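Local coordinates for protein tRNA-5-methyluridine(54) 2-sulfurtransferase (Pyrococcus horikoshii, PDB 3VRH) that catalyses the ATP-dependent 2-thiolation of 5-methyluridine 54 in the T loop of tRNAs, a modification that stabilises tRNA in thermophiles, at residues F26-E31 with E203-Y207; E48-V54 with Y72-H78; Y137-K141 with I274-P278. One frame throughout, in Å; residues are numbered along the deposited sequence.

Contact 1: residues F26-E31 with E203-Y207; sequences FKEYFE and EVVAY
Tyr207 reaches from helix 201-211 of the PP-loop ATPase domain onto helix 23-40, where it sits as a knob in the hole formed by Phe26, Lys27, Phe30 and Glu31. The two helix segments run at 130° to each other, their axes 10.6 Å apart at the closest point. From CB to its tip, Tyr207 meets the other helix atom by atom. CG stands anti to the backbone N (chi1 -172°), which sends the ring across to the other helix. CB lies over the centre of the Phe30 ring, a CH-pi contact of 4.0 Å to the centroid, and it also touches Phe26 CE2. Next come CG and CD2, which lie against Phe30 CD1; the two rings make an offset stack with planes roughly parallel and centroids separated by 4.5 Å. Further out, CE2 passes the CA and CG of Lys27. At the tip, Tyr207 OH donates to Glu31 OE1 at 2.6 Å, on the anti side of a carboxylate turned nearly perpendicular to the ring; Lys69, on helix 58-69, makes a salt bridge to the same oxygen. The Phe26 ring turns its edge to the other helix, with CZ 3.4 Å from Glu203 O and CE2 close to Ala206 CB. Strand 12-14 of the N-terminal zinc-binding region packs against both helices here, through Ile12 and Ile14. A second tyrosine bond closes the other flank: Tyr29 OH donates to Glu203 OE2 at 2.7 Å, meeting it on the syn side, 29° out of the carboxylate plane.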
loop_
_atom_site.group_PDB
_atom_site.type_symbol
_atom_site.label_atom_id
_atom_site.label_comp_id
_atom_site.label_asym_id
_atom_site.label_seq_id
_atom_site.Cartn_x
_atom_site.Cartn_y
_atom_site.Cartn_z
ATOM N N PHE A 26 28.900 -8.842 -13.314
ATOM C CA PHE A 26 27.542 -8.338 -13.144
ATOM C C PHE A 26 26.607 -8.924 -14.204
ATOM O O PHE A 26 25.498 -9.366 -13.885
ATOM C CB PHE A 26 27.491 -6.811 -13.215
ATOM C CG PHE A 26 26.099 -6.276 -13.327
ATOM C CD1 PHE A 26 25.203 -6.410 -12.267
ATOM C CD2 PHE A 26 25.666 -5.669 -14.496
ATOM C CE1 PHE A 26 23.907 -5.930 -12.369
ATOM C CE2 PHE A 26 24.370 -5.187 -14.608
ATOM C CZ PHE A 26 23.486 -5.318 -13.544
ATOM N N LYS A 27 27.057 -8.907 -15.464
ATOM C CA LYS A 27 26.286 -9.473 -16.574
ATOM C C LYS A 27 25.902 -10.903 -16.240
ATOM O O LYS A 27 24.735 -11.295 -16.351
ATOM C CB LYS A 27 27.094 -9.418 -17.876
ATOM C CG LYS A 27 27.014 -8.053 -18.559
ATOM C CD LYS A 27 28.164 -7.775 -19.539
ATOM C CE LYS A 27 28.306 -8.830 -20.614
ATOM N NZ LYS A 27 29.235 -8.365 -21.710
ATOM N N GLU A 28 26.900 -11.663 -15.797
ATOM C CA GLU A 28 26.719 -13.056 -15.401
ATOM C C GLU A 28 25.725 -13.205 -14.253
ATOM O O GLU A 28 24.812 -14.036 -14.314
ATOM C CB GLU A 28 28.075 -13.666 -15.029
ATOM C CG GLU A 28 27.986 -15.082 -14.493
ATOM C CD GLU A 28 29.352 -15.768 -14.356
ATOM O OE1 GLU A 28 30.398 -15.080 -14.412
ATOM O OE2 GLU A 28 29.371 -17.009 -14.192
ATOM N N TYR A 29 25.891 -12.397 -13.208
ATOM C CA TYR A 29 24.928 -12.398 -12.106
ATOM C C TYR A 29 23.507 -12.126 -12.620
ATOM O O TYR A 29 22.543 -12.805 -12.235
ATOM C CB TYR A 29 25.344 -11.380 -11.037
ATOM C CG TYR A 29 24.216 -10.818 -10.198
ATOM C CD1 TYR A 29 23.524 -9.684 -10.614
ATOM C CD2 TYR A 29 23.854 -11.404 -8.986
ATOM C CE1 TYR A 29 22.491 -9.159 -9.865
ATOM C CE2 TYR A 29 22.818 -10.882 -8.213
ATOM C CZ TYR A 29 22.142 -9.752 -8.661
ATOM O OH TYR A 29 21.106 -9.202 -7.937
ATOM N N PHE A 30 23.378 -11.160 -13.520
ATOM C CA PHE A 30 22.048 -10.749 -13.972
ATOM C C PHE A 30 21.405 -11.870 -14.779
ATOM O O PHE A 30 20.229 -12.211 -14.587
ATOM C CB PHE A 30 22.158 -9.473 -14.806
ATOM C CG PHE A 30 20.835 -8.850 -15.175
ATOM C CD1 PHE A 30 20.175 -9.226 -16.330
ATOM C CD2 PHE A 30 20.286 -7.822 -14.401
ATOM C CE1 PHE A 30 18.977 -8.633 -16.692
ATOM C CE2 PHE A 30 19.080 -7.233 -14.765
ATOM C CZ PHE A 30 18.434 -7.645 -15.917
ATOM N N GLU A 31 22.194 -12.447 -15.671
ATOM C CA GLU A 31 21.725 -13.527 -16.524
ATOM C C GLU A 31 21.359 -14.770 -15.707
ATOM O O GLU A 31 20.347 -15.432 -15.970
ATOM C CB GLU A 31 22.795 -13.845 -17.584
ATOM C CG GLU A 31 22.979 -12.738 -18.634
ATOM C CD GLU A 31 24.417 -12.643 -19.167
ATOM O OE1 GLU A 31 24.789 -11.584 -19.721
ATOM O OE2 GLU A 31 25.178 -13.619 -19.018
ATOM N N GLU A 203 19.201 -2.540 -11.646
ATOM C CA GLU A 203 20.002 -3.595 -12.292
ATOM C C GLU A 203 19.736 -3.654 -13.804
ATOM O O GLU A 203 20.644 -3.870 -14.587
ATOM C CB GLU A 203 19.747 -4.947 -11.626
ATOM C CG GLU A 203 20.285 -4.978 -10.215
ATOM C CD GLU A 203 19.890 -6.210 -9.449
ATOM O OE1 GLU A 203 18.815 -6.786 -9.724
ATOM O OE2 GLU A 203 20.664 -6.593 -8.551
ATOM N N VAL A 204 18.485 -3.433 -14.201
ATOM C CA VAL A 204 18.142 -3.382 -15.616
ATOM C C VAL A 204 18.886 -2.253 -16.319
ATOM O O VAL A 204 19.541 -2.480 -17.351
ATOM C CB VAL A 204 16.631 -3.258 -15.847
ATOM C CG1 VAL A 204 16.332 -3.055 -17.321
ATOM C CG2 VAL A 204 15.906 -4.496 -15.309
ATOM N N VAL A 205 18.803 -1.045 -15.762
ATOM C CA VAL A 205 19.589 0.069 -16.290
ATOM C C VAL A 205 21.066 -0.307 -16.421
ATOM O O VAL A 205 21.667 -0.135 -17.491
ATOM C CB VAL A 205 19.456 1.350 -15.434
ATOM C CG1 VAL A 205 20.506 2.393 -15.867
ATOM C CG2 VAL A 205 18.051 1.925 -15.558
ATOM N N ALA A 206 21.644 -0.852 -15.358
ATOM C CA ALA A 206 23.055 -1.218 -15.402
ATOM C C ALA A 206 23.368 -2.289 -16.465
ATOM O O ALA A 206 24.433 -2.282 -17.091
ATOM C CB ALA A 206 23.539 -1.647 -14.018
ATOM N N TYR A 207 22.437 -3.205 -16.680
ATOM C CA TYR A 207 22.682 -4.265 -17.636
ATOM C C TYR A 207 22.663 -3.746 -19.068
ATOM O O TYR A 207 23.568 -4.039 -19.841
ATOM C CB TYR A 207 21.684 -5.404 -17.464
ATOM C CG TYR A 207 22.028 -6.602 -18.312
ATOM C CD1 TYR A 207 21.509 -6.743 -19.591
ATOM C CD2 TYR A 207 22.893 -7.579 -17.843
ATOM C CE1 TYR A 207 21.834 -7.843 -20.386
ATOM C CE2 TYR A 207 23.223 -8.680 -18.620
ATOM C CZ TYR A 207 22.687 -8.811 -19.890
ATOM O OH TYR A 207 23.008 -9.902 -20.673
#

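Contact 2: residues E48-V54 with Y72-H78; sequences ERILVAV and YNIECLH. With BCN (bicine), chain D.
Strands 49-53 and 73-80 pair in parallel, from Ile50 beside Ile74 to Ala53 beside Leu77, as neighbours in the middle of the domain's mixed sheet. Asn73 O accepts a hydrogen bond from Ile50 N, and Ile50 O one from Glu75 N; the same alternation carries on through Val52 to the bond from Val54 N to Leu77 O, 2.6 Å. CA-H groups add to the pairing, as where Cys76 CA comes 3.1 Å from Val52 O. Past the last backbone bond a side chain takes over: His78, its CG anti to the backbone N (chi1 172°), brings ND1 to the carbonyl of Val54 and donates to Val54 O at 2.8 Å, with the oxygen in the plane of the imidazole, which helps fix the ring's rotation. At the other end a water links Glu48 O with Asn73 N.

Helix 58-69 connects the two strands, making them a beta-alpha-beta unit of the PP-loop ATPase fold. Ala53 is an ATP-binding residue, and its carbonyl oxygen accepts a 2.8 Å hydrogen bond from O6 of the bound bicine, which Ser55 and Ser60 also hold.

On one face of the sheet Leu51 CD1 lies 3.8 Å from Leu77 CB, and Phe142 of helix 127-145 covers both leucines. The same face carries Arg49 and Glu75. Arg49 NE makes a salt bridge to Glu75 OE2 through a nearly straight hydrogen bond (3.1 Å, 171° at the hydrogen), in the guanidinium plane but from well above the carboxylate plane; His106 binds the other carboxylate oxygen, and Arg49 NH1 goes to Asn146 O. The opposite face carries Ile50, Val52, Ile74 and Cys76. Val54 CG1, just past the strand, packs on Cys76 CB, with Cys98 of helix 87-101 against both, while Ile50 CD1 reaches the ring of Tyr72 at 3.6 Å from CD2.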
loop_
_atom_site.group_PDB
_atom_site.type_symbol
_atom_site.label_atom_id
_atom_site.label_comp_id
_atom_site.label_asym_id
_atom_site.label_seq_id
_atom_site.Cartn_x
_atom_site.Cartn_y
_atom_site.Cartn_z
ATOM N N GLU A 48 10.056 -23.745 -26.460
ATOM C CA GLU A 48 8.966 -22.807 -26.747
ATOM C C GLU A 48 9.349 -21.705 -27.747
ATOM O O GLU A 48 10.495 -21.253 -27.794
ATOM C CB GLU A 48 8.451 -22.172 -25.455
ATOM C CG GLU A 48 7.376 -22.967 -24.753
ATOM C CD GLU A 48 7.025 -22.398 -23.390
ATOM O OE1 GLU A 48 7.945 -22.127 -22.586
ATOM O OE2 GLU A 48 5.824 -22.228 -23.118
ATOM N N ARG A 49 8.383 -21.301 -28.564
ATOM C CA ARG A 49 8.566 -20.153 -29.438
ATOM C C ARG A 49 8.059 -18.918 -28.702
ATOM O O ARG A 49 6.880 -18.790 -28.419
ATOM C CB ARG A 49 7.841 -20.346 -30.768
ATOM C CG ARG A 49 8.179 -19.273 -31.794
ATOM C CD ARG A 49 8.241 -19.831 -33.211
ATOM N NE ARG A 49 7.921 -18.809 -34.204
ATOM C CZ ARG A 49 6.693 -18.589 -34.669
ATOM N NH1 ARG A 49 5.679 -19.328 -34.226
ATOM N NH2 ARG A 49 6.476 -17.633 -35.572
ATOM N N ILE A 50 8.970 -18.019 -28.375
ATOM C CA ILE A 50 8.635 -16.917 -27.486
ATOM C C ILE A 50 8.610 -15.579 -28.208
ATOM O O ILE A 50 9.494 -15.273 -29.008
ATOM C CB ILE A 50 9.626 -16.857 -26.330
ATOM C CG1 ILE A 50 9.729 -18.246 -25.686
ATOM C CG2 ILE A 50 9.201 -15.788 -25.334
ATOM C CD1 ILE A 50 11.075 -18.547 -25.031
ATOM N N LEU A 51 7.585 -14.787 -27.922
ATOM C CA LEU A 51 7.466 -13.461 -28.499
ATOM C C LEU A 51 7.767 -12.404 -27.435
ATOM O O LEU A 51 7.211 -12.463 -26.337
ATOM C CB LEU A 51 6.055 -13.262 -29.042
ATOM C CG LEU A 51 5.821 -11.880 -29.654
ATOM C CD1 LEU A 51 6.591 -11.762 -30.958
ATOM C CD2 LEU A 51 4.336 -11.558 -29.844
ATOM N N VAL A 52 8.653 -11.456 -27.742
ATOM C CA VAL A 52 8.916 -10.338 -26.816
ATOM C C VAL A 52 8.447 -9.033 -27.453
ATOM O O VAL A 52 8.850 -8.688 -28.574
ATOM C CB VAL A 52 10.406 -10.217 -26.423
ATOM C CG1 VAL A 52 10.611 -9.052 -25.451
ATOM C CG2 VAL A 52 10.904 -11.513 -25.804
ATOM N N ALA A 53 7.567 -8.330 -26.749
ATOM C CA ALA A 53 7.012 -7.075 -27.250
ATOM C C ALA A 53 8.013 -6.000 -26.950
ATOM O O ALA A 53 8.210 -5.655 -25.793
ATOM C CB ALA A 53 5.680 -6.755 -26.557
ATOM N N VAL A 54 8.656 -5.471 -27.976
ATOM C CA VAL A 54 9.732 -4.515 -27.742
ATOM C C VAL A 54 9.294 -3.075 -28.064
ATOM O O VAL A 54 9.030 -2.728 -29.212
ATOM C CB VAL A 54 11.038 -4.944 -28.465
ATOM C CG1 VAL A 54 11.424 -6.347 -28.026
ATOM C CG2 VAL A 54 10.846 -4.956 -29.949
ATOM N N TYR A 72 17.095 -19.072 -25.610
ATOM C CA TYR A 72 15.687 -19.265 -25.930
ATOM C C TYR A 72 15.371 -18.912 -27.372
ATOM O O TYR A 72 16.127 -18.195 -28.023
ATOM C CB TYR A 72 14.795 -18.471 -24.962
ATOM C CG TYR A 72 14.792 -19.091 -23.591
ATOM C CD1 TYR A 72 15.777 -18.778 -22.673
ATOM C CD2 TYR A 72 13.827 -20.020 -23.233
ATOM C CE1 TYR A 72 15.796 -19.360 -21.416
ATOM C CE2 TYR A 72 13.836 -20.611 -21.987
ATOM C CZ TYR A 72 14.826 -20.281 -21.081
ATOM O OH TYR A 72 14.855 -20.862 -19.837
ATOM N N ASN A 73 14.251 -19.425 -27.871
ATOM C CA ASN A 73 13.831 -19.149 -29.241
ATOM C C ASN A 73 12.931 -17.915 -29.276
ATOM O O ASN A 73 11.723 -18.009 -29.083
ATOM C CB ASN A 73 13.109 -20.364 -29.849
ATOM C CG ASN A 73 12.545 -20.074 -31.228
ATOM O OD1 ASN A 73 12.997 -19.157 -31.915
ATOM N ND2 ASN A 73 11.547 -20.851 -31.637
ATOM N N ILE A 74 13.518 -16.752 -29.524
ATOM C CA ILE A 74 12.720 -15.546 -29.381
ATOM C C ILE A 74 12.606 -14.743 -30.666
ATOM O O ILE A 74 13.561 -14.627 -31.432
ATOM C CB ILE A 74 13.230 -14.651 -28.233
ATOM C CG1 ILE A 74 14.632 -14.146 -28.542
ATOM C CG2 ILE A 74 13.232 -15.403 -26.894
ATOM C CD1 ILE A 74 14.795 -12.687 -28.254
ATOM N N GLU A 75 11.413 -14.216 -30.903
ATOM C CA GLU A 75 11.198 -13.223 -31.946
ATOM C C GLU A 75 10.601 -12.008 -31.249
ATOM O O GLU A 75 10.055 -12.135 -30.147
ATOM C CB GLU A 75 10.277 -13.766 -33.047
ATOM C CG GLU A 75 10.822 -15.076 -33.683
ATOM C CD GLU A 75 9.994 -15.599 -34.855
ATOM O OE1 GLU A 75 9.271 -14.808 -35.492
ATOM O OE2 GLU A 75 10.075 -16.813 -35.145
ATOM N N CYS A 76 10.721 -10.837 -31.866
ATOM C CA CYS A 76 10.258 -9.620 -31.228
ATOM C C CYS A 76 9.183 -8.944 -32.038
ATOM O O CYS A 76 9.138 -9.072 -33.269
ATOM C CB CYS A 76 11.421 -8.668 -30.987
ATOM S SG CYS A 76 12.734 -9.432 -30.042
ATOM N N LEU A 77 8.306 -8.240 -31.332
ATOM C CA LEU A 77 7.256 -7.464 -31.959
ATOM C C LEU A 77 7.308 -6.040 -31.429
ATOM O O LEU A 77 7.290 -5.826 -30.213
ATOM C CB LEU A 77 5.885 -8.066 -31.653
ATOM C CG LEU A 77 4.683 -7.160 -31.939
ATOM C CD1 LEU A 77 4.528 -6.927 -33.431
ATOM C CD2 LEU A 77 3.398 -7.739 -31.345
ATOM N N HIS A 78 7.361 -5.069 -32.337
ATOM C CA HIS A 78 7.285 -3.673 -31.942
ATOM C C HIS A 78 5.976 -3.090 -32.395
ATOM O O HIS A 78 5.639 -3.160 -33.572
ATOM C CB HIS A 78 8.417 -2.857 -32.546
ATOM C CG HIS A 78 8.269 -1.387 -32.326
ATOM N ND1 HIS A 78 8.448 -0.801 -31.092
ATOM C CD2 HIS A 78 7.945 -0.386 -33.178
ATOM C CE1 HIS A 78 8.245 0.501 -31.193
ATOM N NE2 HIS A 78 7.947 0.779 -32.451
HETATM N N1 BCN D . 7.503 -3.576 -21.249
HETATM C C1 BCN D . 8.025 -3.474 -19.825
HETATM C C2 BCN D . 7.295 -2.518 -18.960
HETATM O O21 BCN D . 6.087 -2.290 -19.229
HETATM O O22 BCN D . 7.874 -1.940 -18.014
HETATM C C3 BCN D . 8.175 -2.592 -22.139
HETATM C C4 BCN D . 9.516 -1.977 -21.687
HETATM O O4 BCN D . 10.373 -1.673 -22.477
HETATM C C5 BCN D . 7.733 -4.926 -21.761
HETATM C C6 BCN D . 7.028 -5.218 -23.016
HETATM O O6 BCN D . 6.884 -6.334 -23.390
HETATM O O HOH W 1 12.652 -21.236 -26.355
#

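Contact 3: residues Y137-K141 with I274-P278; sequences YIMNK and ICRMP. With ZN (zinc ion), chain C.
One turn of helix 127-145 faces an irregular loop, the nearest CA atoms, of Lys141 and Met277, lying 7.5 Å apart. From Tyr137, CG anti to the backbone N (chi1 175°), the ring extends toward the loop and turns its edge to Cys275 SG, which lies 5.0 Å from the ring centroid and 86° off the normal; the exact position of this sulfur is uncertain. Met277 folds back between the helix side chains: its CB is 4.1 Å from Tyr137 CE2, its CG rests 3.8 Å from Lys141 CE, and bends at chi2 and chi3 bring CE to 3.3 Å from Asn140 ND2. That amide is tied to Lys188 and Ile190, while Lys141 NZ binds Ile296 O, Asp145 and Glu295. With an alanine in place of Tyr137, Met277 would probably lose the ring beside its CB and Phe286 its stacking partner, leaving a gap beside the metal loop. Cys275 SG coordinates the zinc ion at 2.6 Å, and Cys272, Cys284 and Cys287 complete a zinc finger-like four-cysteine site built from two CxxC pairs and packed here against a helix of the PP-loop domain.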
loop_
_atom_site.group_PDB
_atom_site.type_symbol
_atom_site.label_atom_id
_atom_site.label_comp_id
_atom_site.label_asym_id
_atom_site.label_seq_id
_atom_site.Cartn_x
_atom_site.Cartn_y
_atom_site.Cartn_z
ATOM N N TYR A 137 -3.940 -6.094 -26.646
ATOM C CA TYR A 137 -4.752 -6.877 -27.559
ATOM C C TYR A 137 -3.912 -7.337 -28.740
ATOM O O TYR A 137 -3.947 -8.510 -29.125
ATOM C CB TYR A 137 -5.944 -6.068 -28.073
ATOM C CG TYR A 137 -6.757 -6.815 -29.127
ATOM C CD1 TYR A 137 -6.483 -6.666 -30.477
ATOM C CD2 TYR A 137 -7.802 -7.665 -28.763
ATOM C CE1 TYR A 137 -7.212 -7.347 -31.438
ATOM C CE2 TYR A 137 -8.543 -8.333 -29.714
ATOM C CZ TYR A 137 -8.235 -8.173 -31.058
ATOM O OH TYR A 137 -8.958 -8.835 -32.022
ATOM N N ILE A 138 -3.171 -6.398 -29.315
ATOM C CA ILE A 138 -2.363 -6.693 -30.498
ATOM C C ILE A 138 -1.265 -7.696 -30.176
ATOM O O ILE A 138 -0.997 -8.592 -30.968
ATOM C CB ILE A 138 -1.754 -5.418 -31.106
ATOM C CG1 ILE A 138 -2.857 -4.524 -31.674
ATOM C CG2 ILE A 138 -0.741 -5.773 -32.204
ATOM C CD1 ILE A 138 -2.353 -3.210 -32.281
ATOM N N MET A 139 -0.638 -7.546 -29.005
ATOM C CA MET A 139 0.417 -8.463 -28.586
ATOM C C MET A 139 -0.147 -9.870 -28.540
ATOM O O MET A 139 0.466 -10.811 -29.035
ATOM C CB MET A 139 0.958 -8.129 -27.189
ATOM C CG MET A 139 1.871 -6.923 -27.098
ATOM S SD MET A 139 2.023 -6.464 -25.355
ATOM C CE MET A 139 2.629 -8.000 -24.684
ATOM N N ASN A 140 -1.317 -10.000 -27.927
ATOM C CA ASN A 140 -1.906 -11.309 -27.768
ATOM C C ASN A 140 -2.408 -11.901 -29.079
ATOM O O ASN A 140 -2.148 -13.051 -29.353
ATOM C CB ASN A 140 -3.013 -11.304 -26.714
ATOM C CG ASN A 140 -3.618 -12.684 -26.517
ATOM O OD1 ASN A 140 -3.000 -13.576 -25.943
ATOM N ND2 ASN A 140 -4.823 -12.859 -27.001
ATOM N N LYS A 141 -3.125 -11.123 -29.882
ATOM C CA LYS A 141 -3.630 -11.659 -31.144
ATOM C C LYS A 141 -2.511 -11.973 -32.141
ATOM O O LYS A 141 -2.642 -12.898 -32.942
ATOM C CB LYS A 141 -4.682 -10.747 -31.787
ATOM C CG LYS A 141 -5.404 -11.426 -32.957
ATOM C CD LYS A 141 -6.693 -10.730 -33.359
ATOM C CE LYS A 141 -7.573 -11.675 -34.175
ATOM N NZ LYS A 141 -6.766 -12.427 -35.197
ATOM N N ILE A 274 -16.615 -10.533 -33.438
ATOM C CA ILE A 274 -15.891 -9.908 -34.540
ATOM C C ILE A 274 -14.573 -10.609 -34.839
ATOM O O ILE A 274 -14.295 -10.952 -35.985
ATOM C CB ILE A 274 -15.636 -8.406 -34.287
ATOM C CG1 ILE A 274 -16.961 -7.658 -34.227
ATOM C CG2 ILE A 274 -14.787 -7.814 -35.402
ATOM C CD1 ILE A 274 -17.855 -7.941 -35.401
ATOM N N CYS A 275 -13.775 -10.838 -33.801
ATOM C CA CYS A 275 -12.415 -11.317 -33.991
ATOM C C CYS A 275 -12.206 -12.652 -33.301
ATOM O O CYS A 275 -11.147 -13.272 -33.441
ATOM C CB CYS A 275 -11.423 -10.301 -33.422
ATOM S SG CYS A 275 -11.355 -10.311 -31.588
ATOM N N ARG A 276 -13.211 -13.068 -32.534
ATOM C CA ARG A 276 -13.214 -14.363 -31.857
ATOM C C ARG A 276 -12.160 -14.505 -30.772
ATOM O O ARG A 276 -11.858 -15.614 -30.339
ATOM C CB ARG A 276 -13.097 -15.513 -32.861
ATOM C CG ARG A 276 -14.355 -15.751 -33.709
ATOM C CD ARG A 276 -14.110 -16.923 -34.642
ATOM N NE ARG A 276 -12.690 -16.955 -34.970
ATOM C CZ ARG A 276 -12.158 -16.480 -36.092
ATOM N NH1 ARG A 276 -12.931 -15.961 -37.046
ATOM N NH2 ARG A 276 -10.846 -16.539 -36.257
ATOM N N MET A 277 -11.600 -13.384 -30.335
ATOM C CA MET A 277 -10.679 -13.406 -29.207
ATOM C C MET A 277 -11.525 -13.215 -27.953
ATOM O O MET A 277 -12.614 -12.656 -28.039
ATOM C CB MET A 277 -9.612 -12.315 -29.355
ATOM C CG MET A 277 -8.760 -12.474 -30.625
ATOM S SD MET A 277 -7.960 -14.084 -30.733
ATOM C CE MET A 277 -6.719 -13.962 -29.451
ATOM N N PRO A 278 -11.044 -13.708 -26.798
ATOM C CA PRO A 278 -11.828 -13.713 -25.553
ATOM C C PRO A 278 -12.545 -12.401 -25.310
ATOM O O PRO A 278 -11.983 -11.324 -25.510
ATOM C CB PRO A 278 -10.779 -13.955 -24.458
ATOM C CG PRO A 278 -9.460 -14.266 -25.198
ATOM C CD PRO A 278 -9.778 -14.443 -26.646
HETATM ZN ZN ZN C . -13.003 -8.463 -30.880
#

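Overall arrangement
Contact 2 lies in the central sheet at the nucleotide site, with contacts 1 and 3 on opposite sides of the chain's centre, their own centres about 34 Å apart. Contact 1 joins the N-terminal zinc region to the catalytic domain: its Val204 side chain is about 8 Å from the bicine, and Phe26 about 8 Å from the zinc ion of that region. Contact 3 brings in the other zinc site. It meets contact 2, their centres about 18 Å apart, through Met139, whose CE lies 3.8 Å from Ala53 CB. Contacts 1 and 2 do not touch, their nearest atoms being about 8 Å apart, though strand 49-53 is the next regular element after helix 23-40.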